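PDB 4DH2: cellulosome anchoring protein cohesin region from Clostridium thermocellum, which is the cohesin region of a cellulosome anchoring protein and binds a type I dockerin, probably helping to hold dockerin-bearing partners at the cell. Local coordinates for residues H44-D56 and S132-F144. Numbering follows the deposited sequence.
Sequences HGIQSFNLSLYYD and SLITFGESNFCDF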
loop_
_atom_site.group_PDB
_atom_site.type_symbol
_atom_site.label_atom_id
_atom_site.label_comp_id
_atom_site.label_asym_id
_atom_site.label_seq_id
_atom_site.Cartn_x
_atom_site.Cartn_y
_atom_site.Cartn_z
ATOM N N HIS A 44 18.651 1.905 -7.287
ATOM C CA HIS A 44 19.085 2.371 -5.973
ATOM C C HIS A 44 18.084 2.079 -4.861
ATOM O O HIS A 44 18.417 2.196 -3.678
ATOM C CB HIS A 44 19.533 3.834 -5.981
ATOM C CG HIS A 44 18.434 4.847 -5.870
ATOM N ND1 HIS A 44 17.638 5.199 -6.934
ATOM C CD2 HIS A 44 18.097 5.678 -4.854
ATOM C CE1 HIS A 44 16.812 6.166 -6.560
ATOM N NE2 HIS A 44 17.072 6.474 -5.302
ATOM N N GLY A 45 16.881 1.664 -5.246
ATOM C CA GLY A 45 15.998 0.981 -4.321
ATOM C C GLY A 45 14.857 1.776 -3.716
ATOM O O GLY A 45 14.983 2.966 -3.419
ATOM N N ILE A 46 13.739 1.076 -3.522
ATOM C CA ILE A 46 12.585 1.559 -2.778
ATOM C C ILE A 46 12.743 1.265 -1.275
ATOM O O ILE A 46 12.944 0.116 -0.859
ATOM C CB ILE A 46 11.314 0.851 -3.255
ATOM C CG1 ILE A 46 11.139 1.028 -4.773
ATOM C CG2 ILE A 46 10.054 1.358 -2.522
ATOM C CD1 ILE A 46 10.181 0.023 -5.390
ATOM N N GLN A 47 12.623 2.315 -0.479
ATOM C CA GLN A 47 12.569 2.221 0.977
ATOM C C GLN A 47 11.174 1.896 1.481
ATOM O O GLN A 47 10.985 1.081 2.410
ATOM C CB GLN A 47 13.030 3.560 1.559
ATOM C CG GLN A 47 12.702 3.794 3.025
ATOM C CD GLN A 47 13.580 2.950 3.926
ATOM O OE1 GLN A 47 14.798 2.949 3.787
ATOM N NE2 GLN A 47 12.962 2.198 4.816
ATOM N N SER A 48 10.169 2.527 0.884
ATOM C CA SER A 48 8.822 2.349 1.378
ATOM C C SER A 48 7.804 2.622 0.270
ATOM O O SER A 48 8.040 3.470 -0.604
ATOM C CB SER A 48 8.551 3.304 2.524
ATOM O OG SER A 48 7.207 3.203 2.990
ATOM N N PHE A 49 6.677 1.931 0.342
ATOM C CA PHE A 49 5.562 2.277 -0.535
ATOM C C PHE A 49 4.260 1.981 0.123
ATOM O O PHE A 49 4.170 1.140 1.023
ATOM C CB PHE A 49 5.660 1.582 -1.903
ATOM C CG PHE A 49 5.401 0.075 -1.881
ATOM C CD1 PHE A 49 4.115 -0.437 -1.841
ATOM C CD2 PHE A 49 6.462 -0.809 -1.931
ATOM C CE1 PHE A 49 3.908 -1.799 -1.864
ATOM C CE2 PHE A 49 6.268 -2.156 -1.943
ATOM C CZ PHE A 49 4.981 -2.663 -1.906
ATOM N N ASN A 50 3.230 2.693 -0.325
ATOM C CA ASN A 50 1.884 2.550 0.199
ATOM C C ASN A 50 1.016 2.693 -1.040
ATOM O O ASN A 50 1.115 3.706 -1.766
ATOM C CB ASN A 50 1.713 3.658 1.233
ATOM C CG ASN A 50 0.367 3.691 1.953
ATOM O OD1 ASN A 50 -0.030 4.775 2.365
ATOM N ND2 ASN A 50 -0.309 2.554 2.149
ATOM N N LEU A 51 0.208 1.661 -1.302
ATOM C CA LEU A 51 -0.527 1.538 -2.566
ATOM C C LEU A 51 -1.908 0.953 -2.245
ATOM O O LEU A 51 -1.991 0.052 -1.398
ATOM C CB LEU A 51 0.267 0.579 -3.475
ATOM C CG LEU A 51 -0.271 0.153 -4.829
ATOM C CD1 LEU A 51 -0.559 1.363 -5.632
ATOM C CD2 LEU A 51 0.803 -0.660 -5.493
ATOM N N SER A 52 -2.963 1.459 -2.894
ATOM C CA SER A 52 -4.333 0.904 -2.772
ATOM C C SER A 52 -4.813 0.380 -4.116
ATOM O O SER A 52 -4.563 1.018 -5.181
ATOM C CB SER A 52 -5.341 2.006 -2.366
ATOM O OG SER A 52 -5.108 2.435 -1.044
ATOM N N LEU A 53 -5.555 -0.719 -4.051
ATOM C CA LEU A 53 -6.283 -1.263 -5.199
ATOM C C LEU A 53 -7.742 -1.387 -4.845
ATOM O O LEU A 53 -8.091 -1.600 -3.676
ATOM C CB LEU A 53 -5.779 -2.679 -5.500
ATOM C CG LEU A 53 -4.350 -2.897 -5.942
ATOM C CD1 LEU A 53 -4.162 -4.388 -6.206
ATOM C CD2 LEU A 53 -4.038 -2.099 -7.169
ATOM N N TYR A 54 -8.609 -1.309 -5.854
ATOM C CA TYR A 54 -10.018 -1.544 -5.637
ATOM C C TYR A 54 -10.462 -2.681 -6.532
ATOM O O TYR A 54 -9.919 -2.855 -7.625
ATOM C CB TYR A 54 -10.820 -0.338 -6.028
ATOM C CG TYR A 54 -10.557 0.839 -5.152
ATOM C CD1 TYR A 54 -11.231 0.987 -3.957
ATOM C CD2 TYR A 54 -9.599 1.775 -5.505
ATOM C CE1 TYR A 54 -10.999 2.073 -3.143
ATOM C CE2 TYR A 54 -9.368 2.871 -4.703
ATOM C CZ TYR A 54 -10.070 3.001 -3.521
ATOM O OH TYR A 54 -9.841 4.089 -2.705
ATOM N N TYR A 55 -11.440 -3.422 -6.041
ATOM C CA TYR A 55 -12.092 -4.496 -6.791
ATOM C C TYR A 55 -13.601 -4.380 -6.668
ATOM O O TYR A 55 -14.119 -3.684 -5.788
ATOM C CB TYR A 55 -11.619 -5.857 -6.266
ATOM C CG TYR A 55 -11.902 -6.106 -4.789
ATOM C CD1 TYR A 55 -13.026 -6.796 -4.398
ATOM C CD2 TYR A 55 -11.037 -5.643 -3.783
ATOM C CE1 TYR A 55 -13.304 -7.026 -3.073
ATOM C CE2 TYR A 55 -11.319 -5.869 -2.428
ATOM C CZ TYR A 55 -12.464 -6.552 -2.084
ATOM O OH TYR A 55 -12.785 -6.814 -0.762
ATOM N N ASP A 56 -14.316 -5.043 -7.574
ATOM C CA ASP A 56 -15.767 -5.035 -7.541
ATOM C C ASP A 56 -16.224 -6.215 -6.707
ATOM O O ASP A 56 -16.070 -7.378 -7.099
ATOM C CB ASP A 56 -16.327 -5.124 -8.955
ATOM C CG ASP A 56 -17.841 -5.142 -8.972
ATOM O OD1 ASP A 56 -18.442 -5.022 -7.877
ATOM O OD2 ASP A 56 -18.428 -5.304 -10.065
ATOM N N SER A 132 -13.872 -7.926 -15.180
ATOM C CA SER A 132 -13.951 -7.188 -13.934
ATOM C C SER A 132 -12.640 -6.429 -13.734
ATOM O O SER A 132 -11.564 -6.999 -13.832
ATOM C CB SER A 132 -14.205 -8.102 -12.751
ATOM O OG SER A 132 -14.617 -7.343 -11.634
ATOM N N LEU A 133 -12.755 -5.143 -13.462
ATOM C CA LEU A 133 -11.606 -4.239 -13.440
ATOM C C LEU A 133 -10.995 -4.168 -12.053
ATOM O O LEU A 133 -11.710 -4.155 -11.059
ATOM C CB LEU A 133 -12.142 -2.851 -13.843
ATOM C CG LEU A 133 -11.242 -1.769 -14.411
ATOM C CD1 LEU A 133 -10.611 -2.205 -15.707
ATOM C CD2 LEU A 133 -12.098 -0.511 -14.619
ATOM N N ILE A 134 -9.670 -4.093 -11.996
ATOM C CA ILE A 134 -8.979 -3.881 -10.743
ATOM C C ILE A 134 -8.293 -2.530 -10.900
ATOM O O ILE A 134 -7.463 -2.351 -11.795
ATOM C CB ILE A 134 -7.992 -5.000 -10.480
ATOM C CG1 ILE A 134 -8.768 -6.284 -10.138
ATOM C CG2 ILE A 134 -7.074 -4.641 -9.294
ATOM C CD1 ILE A 134 -7.947 -7.485 -10.213
ATOM N N THR A 135 -8.669 -1.579 -10.048
ATOM C CA THR A 135 -8.226 -0.212 -10.221
ATOM C C THR A 135 -7.313 0.200 -9.084
ATOM O O THR A 135 -7.104 -0.553 -8.138
ATOM C CB THR A 135 -9.385 0.751 -10.246
ATOM O OG1 THR A 135 -10.102 0.669 -9.018
ATOM C CG2 THR A 135 -10.347 0.384 -11.372
ATOM N N PHE A 136 -6.791 1.413 -9.171
ATOM C CA PHE A 136 -5.885 1.903 -8.136
ATOM C C PHE A 136 -6.421 3.097 -7.441
ATOM O O PHE A 136 -7.158 3.881 -8.026
ATOM C CB PHE A 136 -4.594 2.353 -8.756
ATOM C CG PHE A 136 -3.780 1.261 -9.258
ATOM C CD1 PHE A 136 -3.003 0.520 -8.408
ATOM C CD2 PHE A 136 -3.777 0.952 -10.602
ATOM C CE1 PHE A 136 -2.253 -0.511 -8.872
ATOM C CE2 PHE A 136 -3.024 -0.089 -11.057
ATOM C CZ PHE A 136 -2.261 -0.806 -10.213
ATOM N N GLY A 137 -5.995 3.264 -6.197
ATOM C CA GLY A 137 -6.148 4.528 -5.517
ATOM C C GLY A 137 -4.815 5.252 -5.380
ATOM O O GLY A 137 -3.948 5.279 -6.275
ATOM N N GLU A 138 -4.655 5.820 -4.214
ATOM C CA GLU A 138 -3.395 6.460 -3.841
ATOM C C GLU A 138 -2.190 5.497 -3.928
ATOM O O GLU A 138 -2.272 4.290 -3.729
ATOM C CB GLU A 138 -3.497 7.069 -2.437
ATOM C CG GLU A 138 -3.784 6.063 -1.330
ATOM C CD GLU A 138 -2.587 5.190 -1.015
ATOM O OE1 GLU A 138 -2.802 3.992 -0.725
ATOM O OE2 GLU A 138 -1.440 5.704 -1.054
ATOM N N SER A 139 -1.064 6.078 -4.278
ATOM C CA SER A 139 0.140 5.357 -4.507
ATOM C C SER A 139 1.253 6.322 -4.151
ATOM O O SER A 139 1.356 7.406 -4.727
ATOM C CB SER A 139 0.231 4.985 -5.982
ATOM O OG SER A 139 1.515 4.556 -6.334
ATOM N N ASN A 140 2.097 5.902 -3.221
ATOM C CA ASN A 140 3.205 6.715 -2.749
ATOM C C ASN A 140 4.427 5.811 -2.572
ATOM O O ASN A 140 4.326 4.778 -1.901
ATOM C CB ASN A 140 2.888 7.316 -1.389
ATOM C CG ASN A 140 1.932 8.468 -1.464
ATOM O OD1 ASN A 140 2.142 9.425 -2.223
ATOM N ND2 ASN A 140 0.877 8.407 -0.655
ATOM N N PHE A 141 5.554 6.183 -3.185
ATOM C CA PHE A 141 6.799 5.415 -3.067
ATOM C C PHE A 141 7.925 6.385 -2.752
ATOM O O PHE A 141 7.921 7.514 -3.231
ATOM C CB PHE A 141 7.183 4.754 -4.392
ATOM C CG PHE A 141 6.296 3.624 -4.831
ATOM C CD1 PHE A 141 6.794 2.344 -4.962
ATOM C CD2 PHE A 141 4.982 3.855 -5.171
ATOM C CE1 PHE A 141 6.001 1.320 -5.368
ATOM C CE2 PHE A 141 4.187 2.820 -5.613
ATOM C CZ PHE A 141 4.684 1.563 -5.698
ATOM N N CYS A 142 8.927 5.945 -2.007
ATOM C CA CYS A 142 10.107 6.771 -1.814
ATOM C C CYS A 142 11.374 5.935 -1.687
ATOM O O CYS A 142 11.324 4.703 -1.462
ATOM C CB CYS A 142 9.968 7.700 -0.617
ATOM S SG CYS A 142 10.066 6.862 1.036
ATOM N N ASP A 143 12.514 6.616 -1.842
ATOM C CA ASP A 143 13.803 5.977 -1.674
ATOM C C ASP A 143 14.325 6.175 -0.261
ATOM O O ASP A 143 13.626 6.726 0.594
ATOM C CB ASP A 143 14.827 6.401 -2.733
ATOM C CG ASP A 143 15.336 7.798 -2.582
ATOM O OD1 ASP A 143 15.093 8.474 -1.560
ATOM O OD2 ASP A 143 16.069 8.207 -3.531
ATOM N N PHE A 144 15.533 5.683 -0.034
ATOM C CA PHE A 144 16.134 5.744 1.304
ATOM C C PHE A 144 16.213 7.170 1.835
ATOM O O PHE A 144 16.019 7.423 3.041
ATOM C CB PHE A 144 17.523 5.142 1.303
ATOM C CG PHE A 144 18.154 5.186 2.651
ATOM C CD1 PHE A 144 17.849 4.224 3.579
ATOM C CD2 PHE A 144 19.028 6.202 2.988
ATOM C CE1 PHE A 144 18.429 4.259 4.840
ATOM C CE2 PHE A 144 19.599 6.243 4.233
ATOM C CZ PHE A 144 19.293 5.268 5.156
HETATM O O HOH W 1 17.142 4.337 -1.970
HETATM O O HOH W 2 1.298 7.163 1.967
HETATM O O HOH W 3 -12.946 -6.207 -9.765
#
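Asn50 and Asn140 exchange a pair of backbone hydrogen bonds, N to O both ways at 2.8 Å, at the middle of two antiparallel strands, 48-54 and 129-142. Tyr54 and Thr135 repeat the two-way exchange toward one end; at Ser48 and Cys142, toward the other, the return bond from Ser48 N is weak. Two bulges interrupt the register: Gln47 and Ser48 both face Cys142 O, while further on Ser52 O takes Gly137 N and Ser52 N reaches Glu138 O.

On the inner face, Phe49 CB sits over one face of the Phe141 ring, a CH-pi contact 3.5 Å from its centroid; the two rings, nearly parallel at 20°, are slid apart and barely overlap. Ile46 CD1 meets the edge of Phe141, and Leu51 CD1 bridges Phe136 CD1 (3.8 Å) and Ser139 CB.

The other face carries Ser48, Asn50 and Asn140. Glu138 reaches in from the side, doubling back at chi2 (73°) to bring OE1 within 2.8 Å of Ser52 OG; Glu88 OE2 lies within reach of the same hydroxyl. A water links Asn50 OD1 to Asn140 ND2, and Asn50 ND2 bonds Phe91 O of the neighbouring strand 88-94 and Leu64 O of the dockerin chain.

Beyond the Ser48-Cys142 end of the strand pair, His44, ahead of strand 48-54, gives Asp143 OD2 a 2.7 Å bond from NE2, lying in the imidazole plane and using the carboxylate's anti lone pair. Another water joins Gly45 O to Phe144 N.

Ile18 of the dockerin chain packs on Ser48, Asn50 and Cys142, and Arg26 of the dockerin chain makes a cation-pi contact with Phe144: one face feeds the hydrophobic core and the other receives the partner, as in the dockerin-binding sheet of the type I cohesin jelly-roll sandwich.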